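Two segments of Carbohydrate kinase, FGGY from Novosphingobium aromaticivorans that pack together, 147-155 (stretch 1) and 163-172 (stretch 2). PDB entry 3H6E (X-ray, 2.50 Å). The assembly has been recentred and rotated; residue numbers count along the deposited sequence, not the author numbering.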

ATOM      1  N   ALA A 147      -0.697 -23.679  16.202  1.00 38.15           N
ATOM      2  CA  ALA A 147      -1.004 -22.262  16.108  1.00 34.54           C
ATOM      3  C   ALA A 147      -2.229 -21.959  15.258  1.00 31.33           C
ATOM      4  O   ALA A 147      -2.509 -22.646  14.280  1.00 31.02           O
ATOM      5  CB  ALA A 147       0.202 -21.500  15.579  1.00 33.77           C
ATOM      6  N   THR A 148      -2.962 -20.928  15.657  1.00 30.65           N
ATOM      7  CA  THR A 148      -3.924 -20.293  14.780  1.00 28.41           C
ATOM      8  C   THR A 148      -3.218 -19.118  14.130  1.00 28.01           C
ATOM      9  O   THR A 148      -2.575 -18.322  14.810  1.00 28.02           O
ATOM     10  CB  THR A 148      -5.144 -19.788  15.555  1.00 30.43           C
ATOM     11  OG1 THR A 148      -5.887 -20.910  16.045  1.00 29.99           O
ATOM     12  CG2 THR A 148      -6.040 -18.934  14.652  1.00 27.59           C
ATOM     13  N   LEU A 149      -3.309 -19.024  12.810  1.00 28.23           N
ATOM     14  CA  LEU A 149      -2.654 -17.939  12.094  1.00 27.32           C
ATOM     15  C   LEU A 149      -3.654 -16.847  11.752  1.00 26.62           C
ATOM     16  O   LEU A 149      -4.842 -17.114  11.568  1.00 26.79           O
ATOM     17  CB  LEU A 149      -1.945 -18.460  10.845  1.00 24.99           C
ATOM     18  CG  LEU A 149      -0.691 -19.270  11.177  1.00 26.70           C
ATOM     19  CD1 LEU A 149      -0.037 -19.825   9.920  1.00 24.12           C
ATOM     20  CD2 LEU A 149       0.287 -18.413  11.967  1.00 25.91           C
ATOM     21  N   LEU A 150      -3.163 -15.618  11.660  1.00 26.39           N
ATOM     22  CA  LEU A 150      -4.040 -14.465  11.663  1.00 27.05           C
ATOM     23  C   LEU A 150      -3.257 -13.206  11.297  1.00 26.77           C
ATOM     24  O   LEU A 150      -2.278 -12.860  11.962  1.00 25.82           O
ATOM     25  CB  LEU A 150      -4.654 -14.341  13.059  1.00 27.99           C
ATOM     26  CG  LEU A 150      -5.808 -13.385  13.332  1.00 29.91           C
ATOM     27  CD1 LEU A 150      -6.513 -13.761  14.618  1.00 30.74           C
ATOM     28  CD2 LEU A 150      -5.268 -12.003  13.434  1.00 29.59           C
ATOM     29  N   PRO A 151      -3.683 -12.516  10.228  1.00 26.91           N
ATOM     30  CA  PRO A 151      -2.966 -11.328   9.753  1.00 25.16           C
ATOM     31  C   PRO A 151      -2.820 -10.260  10.835  1.00 25.55           C
ATOM     32  O   PRO A 151      -3.584 -10.243  11.795  1.00 25.29           O
ATOM     33  CB  PRO A 151      -3.859 -10.814   8.616  1.00 25.16           C
ATOM     34  CG  PRO A 151      -4.618 -12.011   8.159  1.00 25.14           C
ATOM     35  CD  PRO A 151      -4.862 -12.818   9.398  1.00 26.45           C
ATOM     36  N   TRP A 152      -1.842  -9.377  10.660  1.00 25.78           N
ATOM     37  CA  TRP A 152      -1.524  -8.327  11.624  1.00 25.35           C
ATOM     38  C   TRP A 152      -2.726  -7.442  11.957  1.00 28.34           C
ATOM     39  O   TRP A 152      -3.031  -7.207  13.126  1.00 29.05           O
ATOM     40  CB  TRP A 152      -0.363  -7.494  11.078  1.00 26.64           C
ATOM     41  CG  TRP A 152       0.046  -6.300  11.895  1.00 29.02           C
ATOM     42  CD1 TRP A 152       0.088  -5.001  11.477  1.00 29.19           C
ATOM     43  CD2 TRP A 152       0.506  -6.298  13.254  1.00 29.66           C
ATOM     44  NE1 TRP A 152       0.539  -4.192  12.489  1.00 30.86           N
ATOM     45  CE2 TRP A 152       0.801  -4.962  13.591  1.00 31.22           C
ATOM     46  CE3 TRP A 152       0.691  -7.292  14.216  1.00 30.69           C
ATOM     47  CZ2 TRP A 152       1.265  -4.596  14.852  1.00 33.35           C
ATOM     48  CZ3 TRP A 152       1.153  -6.926  15.466  1.00 33.52           C
ATOM     49  CH2 TRP A 152       1.434  -5.591  15.773  1.00 32.78           C
ATOM     50  N   ALA A 153      -3.413  -6.960  10.928  1.00 27.18           N
ATOM     51  CA  ALA A 153      -4.574  -6.103  11.126  1.00 27.12           C
ATOM     52  C   ALA A 153      -5.649  -6.798  11.964  1.00 28.91           C
ATOM     53  O   ALA A 153      -6.206  -6.210  12.894  1.00 27.03           O
ATOM     54  CB  ALA A 153      -5.141  -5.672   9.782  1.00 26.03           C
ATOM     55  N   GLN A 154      -5.937  -8.051  11.623  1.00 27.87           N
ATOM     56  CA  GLN A 154      -6.967  -8.817  12.318  1.00 28.32           C
ATOM     57  C   GLN A 154      -6.529  -9.178  13.725  1.00 29.39           C
ATOM     58  O   GLN A 154      -7.361  -9.466  14.587  1.00 29.56           O
ATOM     59  CB  GLN A 154      -7.327 -10.085  11.538  1.00 26.47           C
ATOM     60  CG  GLN A 154      -8.202  -9.828  10.331  1.00 26.44           C
ATOM     61  CD  GLN A 154      -7.588  -8.816   9.386  1.00 26.52           C
ATOM     62  OE1 GLN A 154      -8.127  -7.728   9.191  1.00 26.20           O
ATOM     63  NE2 GLN A 154      -6.439  -9.160   8.812  1.00 25.38           N
ATOM     64  N   TYR A 155      -5.221  -9.169  13.962  1.00 29.13           N
ATOM     65  CA  TYR A 155      -4.714  -9.530  15.279  1.00 31.02           C
ATOM     66  C   TYR A 155      -5.277  -8.578  16.316  1.00 33.08           C
ATOM     67  O   TYR A 155      -5.603  -8.968  17.439  1.00 35.35           O
ATOM     68  CB  TYR A 155      -3.186  -9.498  15.343  1.00 28.78           C
ATOM     69  CG  TYR A 155      -2.710  -9.469  16.772  1.00 32.04           C
ATOM     70  CD1 TYR A 155      -2.728 -10.618  17.548  1.00 34.04           C
ATOM     71  CD2 TYR A 155      -2.295  -8.283  17.367  1.00 33.88           C
ATOM     72  CE1 TYR A 155      -2.318 -10.596  18.867  1.00 35.82           C
ATOM     73  CE2 TYR A 155      -1.880  -8.253  18.686  1.00 33.39           C
ATOM     74  CZ  TYR A 155      -1.894  -9.413  19.431  1.00 35.79           C
ATOM     75  OH  TYR A 155      -1.485  -9.403  20.745  1.00 41.02           O
ATOM     76  N   ARG A 163     -12.191 -13.054  19.399  1.00 32.42           N
ATOM     77  CA  ARG A 163     -12.433 -13.862  18.212  1.00 32.15           C
ATOM     78  C   ARG A 163     -11.347 -13.669  17.164  1.00 31.90           C
ATOM     79  O   ARG A 163     -11.069 -12.548  16.733  1.00 31.25           O
ATOM     80  CB  ARG A 163     -13.810 -13.572  17.605  1.00 33.58           C
ATOM     81  CG  ARG A 163     -14.119 -14.436  16.386  1.00 33.84           C
ATOM     82  CD  ARG A 163     -15.613 -14.650  16.201  1.00 33.07           C
ATOM     83  NE  ARG A 163     -16.202 -13.714  15.251  1.00 33.91           N
ATOM     84  CZ  ARG A 163     -16.511 -14.019  13.991  1.00 36.69           C
ATOM     85  NH1 ARG A 163     -16.285 -15.241  13.522  1.00 33.90           N
ATOM     86  NH2 ARG A 163     -17.049 -13.103  13.198  1.00 35.91           N
ATOM     87  N   ALA A 164     -10.738 -14.777  16.762  1.00 30.11           N
ATOM     88  CA  ALA A 164      -9.747 -14.775  15.701  1.00 30.64           C
ATOM     89  C   ALA A 164     -10.424 -14.868  14.338  1.00 30.72           C
ATOM     90  O   ALA A 164     -11.333 -15.678  14.134  1.00 29.77           O
ATOM     91  CB  ALA A 164      -8.773 -15.930  15.886  1.00 29.78           C
ATOM     92  N   VAL A 165      -9.961 -14.042  13.407  1.00 27.56           N
ATOM     93  CA  VAL A 165     -10.493 -14.019  12.053  1.00 26.95           C
ATOM     94  C   VAL A 165      -9.393 -13.608  11.075  1.00 26.76           C
ATOM     95  O   VAL A 165      -8.386 -13.031  11.477  1.00 28.24           O
ATOM     96  CB  VAL A 165     -11.698 -13.052  11.953  1.00 30.48           C
ATOM     97  CG1 VAL A 165     -11.844 -12.497  10.549  1.00 27.93           C
ATOM     98  CG2 VAL A 165     -12.983 -13.746  12.404  1.00 28.40           C
ATOM     99  N   SER A 166      -9.568 -13.931   9.799  1.00 26.25           N
ATOM    100  CA  SER A 166      -8.660 -13.439   8.769  1.00 26.13           C
ATOM    101  C   SER A 166      -9.402 -12.529   7.801  1.00 25.21           C
ATOM    102  O   SER A 166     -10.626 -12.582   7.701  1.00 26.36           O
ATOM    103  CB  SER A 166      -8.015 -14.602   8.013  1.00 25.60           C
ATOM    104  OG  SER A 166      -7.145 -15.336   8.855  1.00 24.84           O
ATOM    105  N   GLU A 167      -8.656 -11.688   7.094  1.00 24.94           N
ATOM    106  CA  GLU A 167      -9.246 -10.822   6.077  1.00 25.71           C
ATOM    107  C   GLU A 167      -8.429 -10.899   4.785  1.00 24.17           C
ATOM    108  O   GLU A 167      -7.205 -11.038   4.819  1.00 24.68           O
ATOM    109  CB  GLU A 167      -9.363  -9.383   6.589  1.00 24.67           C
ATOM    110  CG  GLU A 167     -10.327  -8.517   5.796  1.00 25.20           C
ATOM    111  CD  GLU A 167      -9.705  -7.977   4.523  1.00 25.49           C
ATOM    112  OE1 GLU A 167      -8.471  -7.779   4.507  1.00 23.45           O
ATOM    113  OE2 GLU A 167     -10.447  -7.750   3.542  1.00 25.12           O
ATOM    114  N   VAL A 168      -9.111 -10.801   3.648  1.00 23.41           N
ATOM    115  CA  VAL A 168      -8.502 -11.134   2.362  1.00 23.49           C
ATOM    116  C   VAL A 168      -7.393 -10.187   1.874  1.00 23.60           C
ATOM    117  O   VAL A 168      -6.434 -10.639   1.249  1.00 23.51           O
ATOM    118  CB  VAL A 168      -9.576 -11.307   1.259  1.00 22.24           C
ATOM    119  CG1 VAL A 168     -10.066  -9.963   0.770  1.00 22.10           C
ATOM    120  CG2 VAL A 168      -9.020 -12.118   0.105  1.00 24.81           C
ATOM    121  N   THR A 169      -7.511  -8.889   2.158  1.00 23.83           N
ATOM    122  CA  THR A 169      -6.573  -7.900   1.612  1.00 22.80           C
ATOM    123  C   THR A 169      -5.153  -8.024   2.156  1.00 22.81           C
ATOM    124  O   THR A 169      -4.195  -7.706   1.455  1.00 21.49           O
ATOM    125  CB  THR A 169      -7.064  -6.444   1.803  1.00 24.10           C
ATOM    126  OG1 THR A 169      -7.066  -6.104   3.196  1.00 23.37           O
ATOM    127  CG2 THR A 169      -8.458  -6.269   1.228  1.00 25.38           C
ATOM    128  N   SER A 170      -5.015  -8.459   3.404  1.00 22.72           N
ATOM    129  CA  SER A 170      -3.692  -8.704   3.961  1.00 22.37           C
ATOM    130  C   SER A 170      -3.080  -9.942   3.314  1.00 22.51           C
ATOM    131  O   SER A 170      -1.879  -9.991   3.071  1.00 23.27           O
ATOM    132  CB  SER A 170      -3.750  -8.873   5.480  1.00 24.44           C
ATOM    133  OG  SER A 170      -3.926  -7.631   6.138  1.00 24.63           O
ATOM    134  N   LEU A 171      -3.918 -10.937   3.034  1.00 22.90           N
ATOM    135  CA  LEU A 171      -3.467 -12.172   2.397  1.00 22.65           C
ATOM    136  C   LEU A 171      -3.053 -11.923   0.952  1.00 22.39           C
ATOM    137  O   LEU A 171      -2.190 -12.615   0.416  1.00 23.68           O
ATOM    138  CB  LEU A 171      -4.564 -13.241   2.435  1.00 21.67           C
ATOM    139  CG  LEU A 171      -5.100 -13.663   3.803  1.00 23.53           C
ATOM    140  CD1 LEU A 171      -6.358 -14.510   3.650  1.00 21.91           C
ATOM    141  CD2 LEU A 171      -4.037 -14.403   4.614  1.00 22.78           C
ATOM    142  N   GLY A 172      -3.676 -10.937   0.320  1.00 22.03           N
ATOM    143  CA  GLY A 172      -3.375 -10.628  -1.066  1.00 23.47           C
ATOM    144  C   GLY A 172      -2.185  -9.701  -1.237  1.00 21.62           C
ATOM    145  O   GLY A 172      -1.852  -9.309  -2.354  1.00 22.51           O
TER
HETATM  146  O   HOH W   1      -9.467 -11.383  14.313  1.00 26.67           O

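No direct hydrogen bond crosses between the two stretches. Van der Waals packing and one water join them, and together they bury 406 Å². Ala147 lies too far away to take part. Thr148 is partly exposed and points toward stretch 2, where Thr148 CG2 is 4.2 Å from Ala164 CB. Leu149 turns the end of its side chain away. Leu150, with chi1 and chi2 both t, brings its end nearer: CD1 lies 3.4 Å from Ala164 CB. Both are apolar side chains, suited to pack against each other. Leu150 CG also lies 3.2 Å from Val165 O.

Pro151 points toward stretch 2 and is well buried. Its compact ring meets several residues: Pro151 CD is 3.4 Å from Ser166 OG, Pro151 CB is 3.7 Å from Ser170 CB, and Pro151 CG is 4.3 Å from Leu171 CD2. Ser166 OG finds its hydrogen bond elsewhere in the structure. The end of the Trp152 side chain leads away. Ala153 offers only a methyl, with CB 4.3 Å from Ser170 OG.

Gln154 has the largest covered area, 66 Å². Gln154 CB approaches Val165 O at 3.1 Å. Water 1 lies 2.9 Å from Gln154 O and 3.1 Å from Arg163 O, placed to donate to either, and accepts a weak bond from Val165 N (2.9 Å). Tyr155 points away.

Within stretch 2, Glu167 OE1 caps the helix by accepting from Thr169 N at 2.8 Å.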